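Long-range contacts in Slr0280 protein (Synechocystis sp., PDB 5H3K), which is of unknown function but carries a phosphodiester glycosidase (NAGPA-family) region and so may act on phosphodiester-linked sugars: residues Y433-S438 against D459-I464; I390-G395 against T479-N484. All blocks are in the same frame, centred on the assembly; numbering follows the deposited sequence.

Interaction 1: Y433-S438 against D459-I464; sequences YVVQNS and DGYLII
V435 and Y461 are paired on adjacent antiparallel strands, and their side chains stand side by side on one face of the sheet. Y461 CG sits between the backbone N and the carbonyl carbon, a crowded position (chi1 55°), which leans one face of the ring against the V435 side chain. V435 CB stands 3.8 Å from the ring centroid of Y461, almost on the ring normal, a CH-pi contact. The two methyls straddle the far end of the ring: V435 CG1 lies 3.6 Å from Y461 CZ, and CG2 lies over the CE1 side. V435 CG2 also reaches I463 CD1. On the same face Y433 and I463 meet at their CB atoms, while the Y433 ring turns its edge to I463 O. On the opposite face V434 and L462 run alongside each other, with V434 CG2 4.0 Å from L462 CD2.

This is regular antiparallel pairing, with V434-L462 the non-hydrogen-bonded pair between two hydrogen-bonded ones. Y433 and I463 exchange two nearly straight N-H...O bonds, both in the carbonyl plane. V435 and Y461 also exchange two bonds, but these are more bent. V435 N meets Y461 O nearly along the C=O axis, whereas Y461 N approaches V435 O from above the carbonyl plane. G460 CA comes 3.2 Å from V435 O, and a side chain at G460 would clash with that oxygen. Beyond the strand, N437 N donates to D459 O at 2.9 Å, and a water joins this oxygen to S438 N.

Strand 430-436 lies between strand 460-466 and strand 439-446, which follows it in the chain and whose T441 and A442 make backbone hydrogen bonds with V434. Strand 411-415 flanks the other edge of 460-466, and its R414 makes a cation-pi contact with Y461. L481 of strand 481-488 packs on V435, Y461 and I463.

Interaction 2: I390-G395 against T479-N484; sequences ITTGSG and TTLNVN
T391 and N482 pair through two nearly straight backbone bonds. T391 N lies 2.8 Å from N482 O, and N482 N donates to T391 O at the same 2.8 Å. Both donors lie in the carbonyl planes. A water links T391 OG1 to N482 OD1 and donates to the latter. On the other face L481 CD2 touches two methyls, I390 CG2 at 3.9 Å and T392 CG2 at 3.7 Å. Both side chains cross L481 obliquely. T479 CG2 comes in against T392 CB at 3.6 Å.

The T392 side chain also closes onto its own turn. Its OG1 sits between the backbone N and the carbonyl carbon (chi1 74°) and accepts from S394 N at 3.2 Å. An alanine here would remove OG1 and CG2, and would probably weaken the turn by losing the bond from S394 N, and lose the methyl contact with L481 CD2. T479 OG1 bonds to A476 O. I463 lies against I390, and L475 packs on T392 and L481.

The T392 hydroxyl forms an ST turn within the type I beta turn T392-G395. The turn joins strand 379-392 to strand 397-403 in a beta hairpin, and strand 481-488 also pairs with 379-392 in antiparallel fashion.

Interactions 1 and 2 are both antiparallel pairings, and their strands belong to the same mixed sheet. Their centres lie about 12 Å apart. The segments 433-438 and 479-484 meet where S438 O is a probable hydrogen-bond partner of L481 N at 2.7 Å. Y461 OH also touches V483 CG2. Interaction 1 has the more buried strand centre, with aromatic and branched side chains and five backbone bonds. Its exposed end is at N437 and D459. Interaction 2 buries less surface and has two clear backbone bonds. I390, T392 and L481 are buried there, while N482 and the turn at G393-G395 are exposed.

Interaction 1: Y433-S438 against D459-I464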
loop_
_atom_site.group_PDB
_atom_site.type_symbol
_atom_site.label_atom_id
_atom_site.label_comp_id
_atom_site.label_asym_id
_atom_site.label_seq_id
_atom_site.Cartn_x
_atom_site.Cartn_y
_atom_site.Cartn_z
ATOM N N TYR A 433 6.342 -21.592 -28.528
ATOM C CA TYR A 433 7.696 -21.944 -28.934
ATOM C C TYR A 433 8.573 -21.874 -27.703
ATOM O O TYR A 433 8.643 -20.826 -27.041
ATOM C CB TYR A 433 8.206 -20.977 -30.006
ATOM C CG TYR A 433 7.322 -20.939 -31.233
ATOM C CD1 TYR A 433 7.646 -21.667 -32.373
ATOM C CD2 TYR A 433 6.149 -20.189 -31.250
ATOM C CE1 TYR A 433 6.826 -21.636 -33.502
ATOM C CE2 TYR A 433 5.322 -20.156 -32.370
ATOM C CZ TYR A 433 5.667 -20.879 -33.490
ATOM O OH TYR A 433 4.847 -20.831 -34.595
ATOM N N VAL A 434 9.220 -22.992 -27.382
ATOM C CA VAL A 434 10.087 -23.064 -26.216
ATOM C C VAL A 434 11.495 -22.619 -26.606
ATOM O O VAL A 434 12.066 -23.121 -27.580
ATOM C CB VAL A 434 10.131 -24.488 -25.628
ATOM C CG1 VAL A 434 10.976 -24.510 -24.370
ATOM C CG2 VAL A 434 8.726 -24.982 -25.333
ATOM N N VAL A 435 12.044 -21.662 -25.860
ATOM C CA VAL A 435 13.395 -21.163 -26.112
ATOM C C VAL A 435 14.285 -21.489 -24.913
ATOM O O VAL A 435 13.923 -21.220 -23.763
ATOM C CB VAL A 435 13.398 -19.642 -26.399
ATOM C CG1 VAL A 435 14.806 -19.168 -26.728
ATOM C CG2 VAL A 435 12.441 -19.313 -27.545
ATOM N N GLN A 436 15.429 -22.114 -25.176
ATOM C CA GLN A 436 16.394 -22.425 -24.127
ATOM C C GLN A 436 17.759 -22.006 -24.606
ATOM O O GLN A 436 18.166 -22.378 -25.699
ATOM C CB GLN A 436 16.399 -23.919 -23.810
ATOM C CG GLN A 436 15.093 -24.453 -23.270
ATOM C CD GLN A 436 15.144 -25.942 -22.976
ATOM O OE1 GLN A 436 14.660 -26.765 -23.761
ATOM N NE2 GLN A 436 15.730 -26.298 -21.839
ATOM N N ASN A 437 18.452 -21.203 -23.808
ATOM C CA ASN A 437 19.776 -20.715 -24.178
ATOM C C ASN A 437 19.792 -20.118 -25.584
ATOM O O ASN A 437 20.663 -20.440 -26.400
ATOM C CB ASN A 437 20.822 -21.827 -24.064
ATOM C CG ASN A 437 22.228 -21.280 -23.972
ATOM O OD1 ASN A 437 22.453 -20.221 -23.381
ATOM N ND2 ASN A 437 23.184 -21.986 -24.572
ATOM N N SER A 438 18.802 -19.271 -25.857
ATOM C CA SER A 438 18.697 -18.542 -27.128
ATOM C C SER A 438 18.408 -19.391 -28.372
ATOM O O SER A 438 18.548 -18.902 -29.490
ATOM C CB SER A 438 19.934 -17.669 -27.376
ATOM O OG SER A 438 20.109 -16.710 -26.344
ATOM N N ASP A 459 16.638 -21.097 -18.186
ATOM C CA ASP A 459 17.658 -20.482 -19.024
ATOM C C ASP A 459 17.049 -20.006 -20.337
ATOM O O ASP A 459 17.742 -19.899 -21.348
ATOM C CB ASP A 459 18.786 -21.478 -19.314
ATOM C CG ASP A 459 18.291 -22.731 -20.023
ATOM O OD1 ASP A 459 17.066 -23.007 -19.994
ATOM O OD2 ASP A 459 19.135 -23.457 -20.596
ATOM N N GLY A 460 15.749 -19.728 -20.325
ATOM C CA GLY A 460 15.094 -19.239 -21.528
ATOM C C GLY A 460 13.762 -18.558 -21.287
ATOM O O GLY A 460 13.606 -17.792 -20.334
ATOM N N TYR A 461 12.803 -18.846 -22.161
ATOM C CA TYR A 461 11.493 -18.198 -22.148
ATOM C C TYR A 461 10.556 -18.869 -23.132
ATOM O O TYR A 461 10.965 -19.753 -23.892
ATOM C CB TYR A 461 11.619 -16.704 -22.497
ATOM C CG TYR A 461 12.312 -16.409 -23.816
ATOM C CD1 TYR A 461 11.584 -16.267 -24.997
ATOM C CD2 TYR A 461 13.688 -16.239 -23.870
ATOM C CE1 TYR A 461 12.214 -15.977 -26.199
ATOM C CE2 TYR A 461 14.325 -15.952 -25.064
ATOM C CZ TYR A 461 13.588 -15.825 -26.222
ATOM O OH TYR A 461 14.246 -15.547 -27.403
ATOM N N LEU A 462 9.295 -18.448 -23.118
ATOM C CA LEU A 462 8.317 -18.962 -24.064
ATOM C C LEU A 462 7.877 -17.835 -24.977
ATOM O O LEU A 462 7.726 -16.684 -24.534
ATOM C CB LEU A 462 7.101 -19.527 -23.334
ATOM C CG LEU A 462 7.358 -20.650 -22.335
ATOM C CD1 LEU A 462 6.034 -21.124 -21.720
ATOM C CD2 LEU A 462 8.071 -21.813 -23.048
ATOM N N ILE A 463 7.714 -18.147 -26.260
ATOM C CA ILE A 463 7.030 -17.250 -27.171
ATOM C C ILE A 463 5.631 -17.808 -27.382
ATOM O O ILE A 463 5.460 -18.995 -27.706
ATOM C CB ILE A 463 7.751 -17.132 -28.516
ATOM C CG1 ILE A 463 9.134 -16.504 -28.326
ATOM C CG2 ILE A 463 6.900 -16.314 -29.479
ATOM C CD1 ILE A 463 10.091 -16.681 -29.540
ATOM N N ILE A 464 4.629 -16.962 -27.168
ATOM C CA ILE A 464 3.229 -17.354 -27.308
ATOM C C ILE A 464 2.618 -16.623 -28.500
ATOM O O ILE A 464 2.652 -15.388 -28.576
ATOM C CB ILE A 464 2.408 -17.027 -26.037
ATOM C CG1 ILE A 464 2.896 -17.859 -24.843
ATOM C CG2 ILE A 464 0.926 -17.270 -26.275
ATOM C CD1 ILE A 464 2.792 -19.351 -25.047
HETATM O O HOH W 1 17.511 -17.899 -23.678
#

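Interaction 2: I390-G395 against T479-N484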
loop_
_atom_site.group_PDB
_atom_site.type_symbol
_atom_site.label_atom_id
_atom_site.label_comp_id
_atom_site.label_asym_id
_atom_site.label_seq_id
_atom_site.Cartn_x
_atom_site.Cartn_y
_atom_site.Cartn_z
ATOM N N ILE A 390 12.355 -9.639 -31.928
ATOM C CA ILE A 390 12.997 -10.940 -31.890
ATOM C C ILE A 390 13.616 -11.176 -33.262
ATOM O O ILE A 390 12.902 -11.168 -34.265
ATOM C CB ILE A 390 11.981 -12.050 -31.611
ATOM C CG1 ILE A 390 11.219 -11.771 -30.311
ATOM C CG2 ILE A 390 12.672 -13.421 -31.559
ATOM C CD1 ILE A 390 10.186 -12.847 -29.971
ATOM N N THR A 391 14.935 -11.370 -33.289
ATOM C CA THR A 391 15.686 -11.550 -34.532
ATOM C C THR A 391 16.267 -12.962 -34.566
ATOM O O THR A 391 16.952 -13.380 -33.631
ATOM C CB THR A 391 16.840 -10.531 -34.643
ATOM O OG1 THR A 391 16.308 -9.204 -34.676
ATOM C CG2 THR A 391 17.657 -10.761 -35.920
ATOM N N THR A 392 15.982 -13.694 -35.638
ATOM C CA THR A 392 16.435 -15.080 -35.776
ATOM C C THR A 392 17.830 -15.164 -36.387
ATOM O O THR A 392 18.407 -14.155 -36.804
ATOM C CB THR A 392 15.513 -15.901 -36.685
ATOM O OG1 THR A 392 15.738 -15.516 -38.046
ATOM C CG2 THR A 392 14.046 -15.702 -36.329
ATOM N N GLY A 393 18.355 -16.386 -36.462
ATOM C CA GLY A 393 19.688 -16.610 -36.987
ATOM C C GLY A 393 19.798 -16.388 -38.484
ATOM O O GLY A 393 20.897 -16.447 -39.047
ATOM N N SER A 394 18.672 -16.145 -39.143
ATOM C CA SER A 394 18.715 -15.798 -40.562
ATOM C C SER A 394 18.594 -14.286 -40.741
ATOM O O SER A 394 18.918 -13.744 -41.799
ATOM C CB SER A 394 17.611 -16.507 -41.344
ATOM O OG SER A 394 16.334 -16.000 -41.003
ATOM N N GLY A 395 18.124 -13.604 -39.702
ATOM C CA GLY A 395 17.968 -12.162 -39.773
ATOM C C GLY A 395 16.520 -11.708 -39.796
ATOM O O GLY A 395 16.250 -10.508 -39.688
ATOM N N THR A 479 16.640 -22.883 -34.338
ATOM C CA THR A 479 16.864 -21.473 -34.677
ATOM C C THR A 479 17.408 -20.688 -33.473
ATOM O O THR A 479 16.920 -20.840 -32.339
ATOM C CB THR A 479 15.564 -20.800 -35.196
ATOM O OG1 THR A 479 15.038 -21.573 -36.281
ATOM C CG2 THR A 479 15.839 -19.385 -35.693
ATOM N N THR A 480 18.423 -19.864 -33.724
ATOM C CA THR A 480 19.009 -18.988 -32.706
ATOM C C THR A 480 18.242 -17.658 -32.669
ATOM O O THR A 480 17.853 -17.148 -33.715
ATOM C CB THR A 480 20.507 -18.747 -33.004
ATOM O OG1 THR A 480 21.238 -19.950 -32.725
ATOM C CG2 THR A 480 21.073 -17.634 -32.138
ATOM N N LEU A 481 18.003 -17.111 -31.471
ATOM C CA LEU A 481 17.207 -15.885 -31.341
ATOM C C LEU A 481 17.905 -14.829 -30.502
ATOM O O LEU A 481 18.567 -15.137 -29.506
ATOM C CB LEU A 481 15.832 -16.173 -30.720
ATOM C CG LEU A 481 14.895 -17.166 -31.397
ATOM C CD1 LEU A 481 13.665 -17.390 -30.528
ATOM C CD2 LEU A 481 14.479 -16.669 -32.769
ATOM N N ASN A 482 17.760 -13.579 -30.919
ATOM C CA ASN A 482 18.117 -12.447 -30.081
ATOM C C ASN A 482 16.869 -11.622 -29.803
ATOM O O ASN A 482 16.067 -11.388 -30.701
ATOM C CB ASN A 482 19.175 -11.574 -30.760
ATOM C CG ASN A 482 19.337 -10.229 -30.083
ATOM O OD1 ASN A 482 18.835 -9.213 -30.569
ATOM N ND2 ASN A 482 20.028 -10.217 -28.942
ATOM N N VAL A 483 16.697 -11.193 -28.554
ATOM C CA VAL A 483 15.567 -10.332 -28.202
ATOM C C VAL A 483 16.103 -8.966 -27.787
ATOM O O VAL A 483 17.010 -8.871 -26.956
ATOM C CB VAL A 483 14.737 -10.929 -27.054
ATOM C CG1 VAL A 483 13.540 -10.032 -26.735
ATOM C CG2 VAL A 483 14.255 -12.323 -27.419
ATOM N N ASN A 484 15.546 -7.913 -28.368
ATOM C CA ASN A 484 15.977 -6.559 -28.059
ATOM C C ASN A 484 14.747 -5.703 -27.739
ATOM O O ASN A 484 13.871 -5.521 -28.587
ATOM C CB ASN A 484 16.769 -5.987 -29.248
ATOM C CG ASN A 484 17.443 -4.654 -28.931
ATOM O OD1 ASN A 484 16.857 -3.586 -29.123
ATOM N ND2 ASN A 484 18.692 -4.713 -28.467
HETATM O O HOH W 2 16.532 -8.550 -31.836
#